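Local coordinates for putative mandelate racemase (Zymomonas mobilis, PDB 2OX4), which is a putative dehydratase of the enolase superfamily that binds magnesium and probably acts as a lyase on an acid substrate, at the interface of chains A and B. Coordinates in Å, arbitrary orientation; residue numbers count along the deposited sequence, not the author numbering. Chains: chain A/B, Putative mandelate racemase.

The interface of chains A and B. Residues chain A 44, 217, 242, 267-268; chain B 82-83, 85.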
ATOM      1  N   TYR A  44      -6.736  27.441 -28.815  1.00 14.92           N
ATOM      2  CA  TYR A  44      -5.664  26.889 -29.640  1.00 11.82           C
ATOM      3  C   TYR A  44      -5.836  25.365 -29.737  1.00 12.99           C
ATOM      4  O   TYR A  44      -6.712  24.797 -29.090  1.00 14.48           O
ATOM      5  CB  TYR A  44      -4.290  27.269 -29.061  1.00 12.74           C
ATOM      6  CG  TYR A  44      -4.075  26.801 -27.630  1.00 17.36           C
ATOM      7  CD1 TYR A  44      -3.279  25.690 -27.358  1.00 24.05           C
ATOM      8  CD2 TYR A  44      -4.676  27.468 -26.546  1.00 15.78           C
ATOM      9  CE1 TYR A  44      -3.084  25.250 -26.048  1.00 23.28           C
ATOM     10  CE2 TYR A  44      -4.490  27.025 -25.233  1.00 16.53           C
ATOM     11  CZ  TYR A  44      -3.690  25.921 -24.996  1.00 22.10           C
ATOM     12  OH  TYR A  44      -3.491  25.479 -23.703  1.00 26.53           O
ATOM     13  N   HIS A 217       5.305  20.942 -23.202  1.00  9.05           N
ATOM     14  CA  HIS A 217       4.054  20.929 -23.997  1.00  9.32           C
ATOM     15  C   HIS A 217       3.424  19.535 -24.173  1.00 12.08           C
ATOM     16  O   HIS A 217       2.687  19.297 -25.135  1.00 11.43           O
ATOM     17  CB  HIS A 217       4.272  21.566 -25.380  1.00 14.71           C
ATOM     18  CG  HIS A 217       3.950  23.026 -25.444  1.00 24.26           C
ATOM     19  ND1 HIS A 217       4.834  23.964 -25.940  1.00 24.99           N
ATOM     20  CD2 HIS A 217       2.832  23.707 -25.097  1.00 22.94           C
ATOM     21  CE1 HIS A 217       4.275  25.161 -25.894  1.00 33.44           C
ATOM     22  NE2 HIS A 217       3.066  25.035 -25.374  1.00 37.35           N
ATOM     23  N   GLU A 242       4.366  20.294 -17.927  1.00  8.52           N
ATOM     24  CA  GLU A 242       3.725  19.347 -18.863  1.00  8.95           C
ATOM     25  C   GLU A 242       4.701  18.355 -19.483  1.00 10.39           C
ATOM     26  O   GLU A 242       4.925  18.347 -20.698  1.00  9.53           O
ATOM     27  CB  GLU A 242       2.922  20.083 -19.944  1.00  9.21           C
ATOM     28  CG  GLU A 242       1.597  20.651 -19.454  1.00 15.15           C
ATOM     29  CD  GLU A 242       0.486  20.462 -20.476  1.00 20.95           C
ATOM     30  OE1 GLU A 242       0.508  21.163 -21.506  1.00 20.84           O
ATOM     31  OE2 GLU A 242      -0.402  19.603 -20.265  1.00 18.12           O
ATOM     32  N   GLU A 267      -3.065  22.656 -17.463  1.00  9.99           N
ATOM     33  CA  GLU A 267      -3.881  23.167 -18.549  1.00 13.45           C
ATOM     34  C   GLU A 267      -4.690  22.054 -19.219  1.00 12.01           C
ATOM     35  O   GLU A 267      -5.671  22.328 -19.902  1.00 15.62           O
ATOM     36  CB  GLU A 267      -3.050  23.966 -19.551  1.00 14.10           C
ATOM     37  CG  GLU A 267      -2.179  23.117 -20.431  1.00 12.03           C
ATOM     38  CD  GLU A 267      -1.131  23.932 -21.142  1.00 21.91           C
ATOM     39  OE1 GLU A 267      -0.126  24.304 -20.497  1.00 22.12           O
ATOM     40  OE2 GLU A 267      -1.312  24.210 -22.341  1.00 18.67           O
ATOM     41  N   ARG A 268      -4.277  20.798 -19.019  1.00  7.34           N
ATOM     42  CA  ARG A 268      -5.026  19.660 -19.551  1.00  7.05           C
ATOM     43  C   ARG A 268      -5.507  18.726 -18.421  1.00  9.93           C
ATOM     44  O   ARG A 268      -5.636  17.510 -18.595  1.00  8.91           O
ATOM     45  CB  ARG A 268      -4.193  18.933 -20.607  1.00  8.16           C
ATOM     46  CG  ARG A 268      -4.171  19.692 -21.928  1.00 10.35           C
ATOM     47  CD  ARG A 268      -3.400  18.916 -22.967  1.00 11.07           C
ATOM     48  NE  ARG A 268      -1.961  19.061 -22.770  1.00 11.18           N
ATOM     49  CZ  ARG A 268      -1.068  18.789 -23.710  1.00 12.64           C
ATOM     50  NH1 ARG A 268      -1.480  18.338 -24.903  1.00 10.99           N
ATOM     51  NH2 ARG A 268       0.230  18.966 -23.461  1.00 13.35           N
TER
ATOM     52  N   PHE B  82      -3.691  18.490 -29.369  1.00  9.22           N
ATOM     53  CA  PHE B  82      -3.486  19.077 -28.037  1.00  9.38           C
ATOM     54  C   PHE B  82      -4.486  18.582 -26.994  1.00  9.36           C
ATOM     55  O   PHE B  82      -4.088  18.070 -25.943  1.00 10.38           O
ATOM     56  CB  PHE B  82      -3.394  20.619 -28.035  1.00  9.96           C
ATOM     57  CG  PHE B  82      -2.666  21.165 -26.826  1.00 12.75           C
ATOM     58  CD1 PHE B  82      -1.279  21.161 -26.788  1.00 13.29           C
ATOM     59  CD2 PHE B  82      -3.368  21.618 -25.714  1.00 13.01           C
ATOM     60  CE1 PHE B  82      -0.586  21.645 -25.675  1.00 18.87           C
ATOM     61  CE2 PHE B  82      -2.689  22.087 -24.584  1.00 13.55           C
ATOM     62  CZ  PHE B  82      -1.298  22.103 -24.567  1.00  9.93           C
ATOM     63  N   TRP B  83      -5.776  18.714 -27.295  1.00  8.84           N
ATOM     64  CA  TRP B  83      -6.816  18.340 -26.334  1.00  9.63           C
ATOM     65  C   TRP B  83      -7.022  16.844 -26.209  1.00  9.10           C
ATOM     66  O   TRP B  83      -7.575  16.388 -25.206  1.00 12.21           O
ATOM     67  CB  TRP B  83      -8.122  19.095 -26.612  1.00  9.38           C
ATOM     68  CG  TRP B  83      -7.803  20.547 -26.705  1.00  9.58           C
ATOM     69  CD1 TRP B  83      -7.810  21.330 -27.832  1.00 10.38           C
ATOM     70  CD2 TRP B  83      -7.316  21.369 -25.643  1.00  9.75           C
ATOM     71  NE1 TRP B  83      -7.374  22.603 -27.521  1.00 13.14           N
ATOM     72  CE2 TRP B  83      -7.072  22.657 -26.185  1.00 13.85           C
ATOM     73  CE3 TRP B  83      -7.080  21.154 -24.276  1.00 13.41           C
ATOM     74  CZ2 TRP B  83      -6.611  23.717 -25.411  1.00 16.32           C
ATOM     75  CZ3 TRP B  83      -6.618  22.220 -23.502  1.00 14.61           C
ATOM     76  CH2 TRP B  83      -6.399  23.483 -24.073  1.00 16.21           C
ATOM     77  N   GLN B  85      -4.822  14.687 -25.438  1.00  7.91           N
ATOM     78  CA  GLN B  85      -4.084  14.228 -24.263  1.00 10.71           C
ATOM     79  C   GLN B  85      -4.713  14.652 -22.937  1.00 11.22           C
ATOM     80  O   GLN B  85      -4.290  14.195 -21.888  1.00 12.48           O
ATOM     81  CB  GLN B  85      -2.639  14.707 -24.339  1.00 11.68           C
ATOM     82  CG  GLN B  85      -1.853  13.998 -25.423  1.00  7.80           C
ATOM     83  CD  GLN B  85      -0.568  14.725 -25.730  1.00 10.42           C
ATOM     84  OE1 GLN B  85      -0.514  15.539 -26.643  1.00 10.90           O
ATOM     85  NE2 GLN B  85       0.476  14.425 -24.974  1.00 11.99           N
TER
HETATM   86  O   HOH W   1       0.810  18.005 -26.731  1.00 11.28           O
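B:Phe82 reaches from its own chain into chain A, where its ring lies between A:Arg268 and A:Tyr44. The guanidinium of A:Arg268 stacks flat on one face, with the planes 5° apart. NH1 of A:Arg268 sits over the ring centre of B:Phe82, 3.4 Å from its centroid, in a cation-pi contact. On the opposite face A:Tyr44 meets the ring edge-to-face, its CE1 3.5 Å from CE2 of B:Phe82 near the rim. CG of B:Phe82 is anti to the backbone N (chi1 -157°), which turns the ring toward the magnesium ligand A:Glu267. The carboxylate of A:Glu267 lies at the ring's CZ edge, and its OE2 accepts a bond from the phenol OH of A:Tyr44. If the A/B pairing of the crystal is the biological one, this patch beside the metal site of chain A may help shape the active site. A:Arg268 also binds the backbone of its stacking partner: NH1 donates to B:Phe82 O at 2.8 Å, in the carbonyl plane. The bend of the chain at chi3 helps lay the guanidinium against the ring. A:Glu242 holds it there side-on, OE2 taking NE through its syn lone pair and OE1 pairing with A:Arg268 NH2 at 3.0 Å. A leucine in place of A:Arg268 would probably leave the A:Glu242 carboxylate without its charged mate and B:Phe82 O without this donor. Water 1 links A:Arg268 NH1, A:His217 O and the side-chain amide oxygen OE1 of B:Gln85. CZ2 of the B:Trp83 indole sits over the rim of one face of the A:Tyr44 ring, 3.7 Å from A:Tyr44 CZ. B:Trp83 NE1 donates in the indole plane to A:Tyr44 O, at 2.8 Å and 164° at the hydrogen.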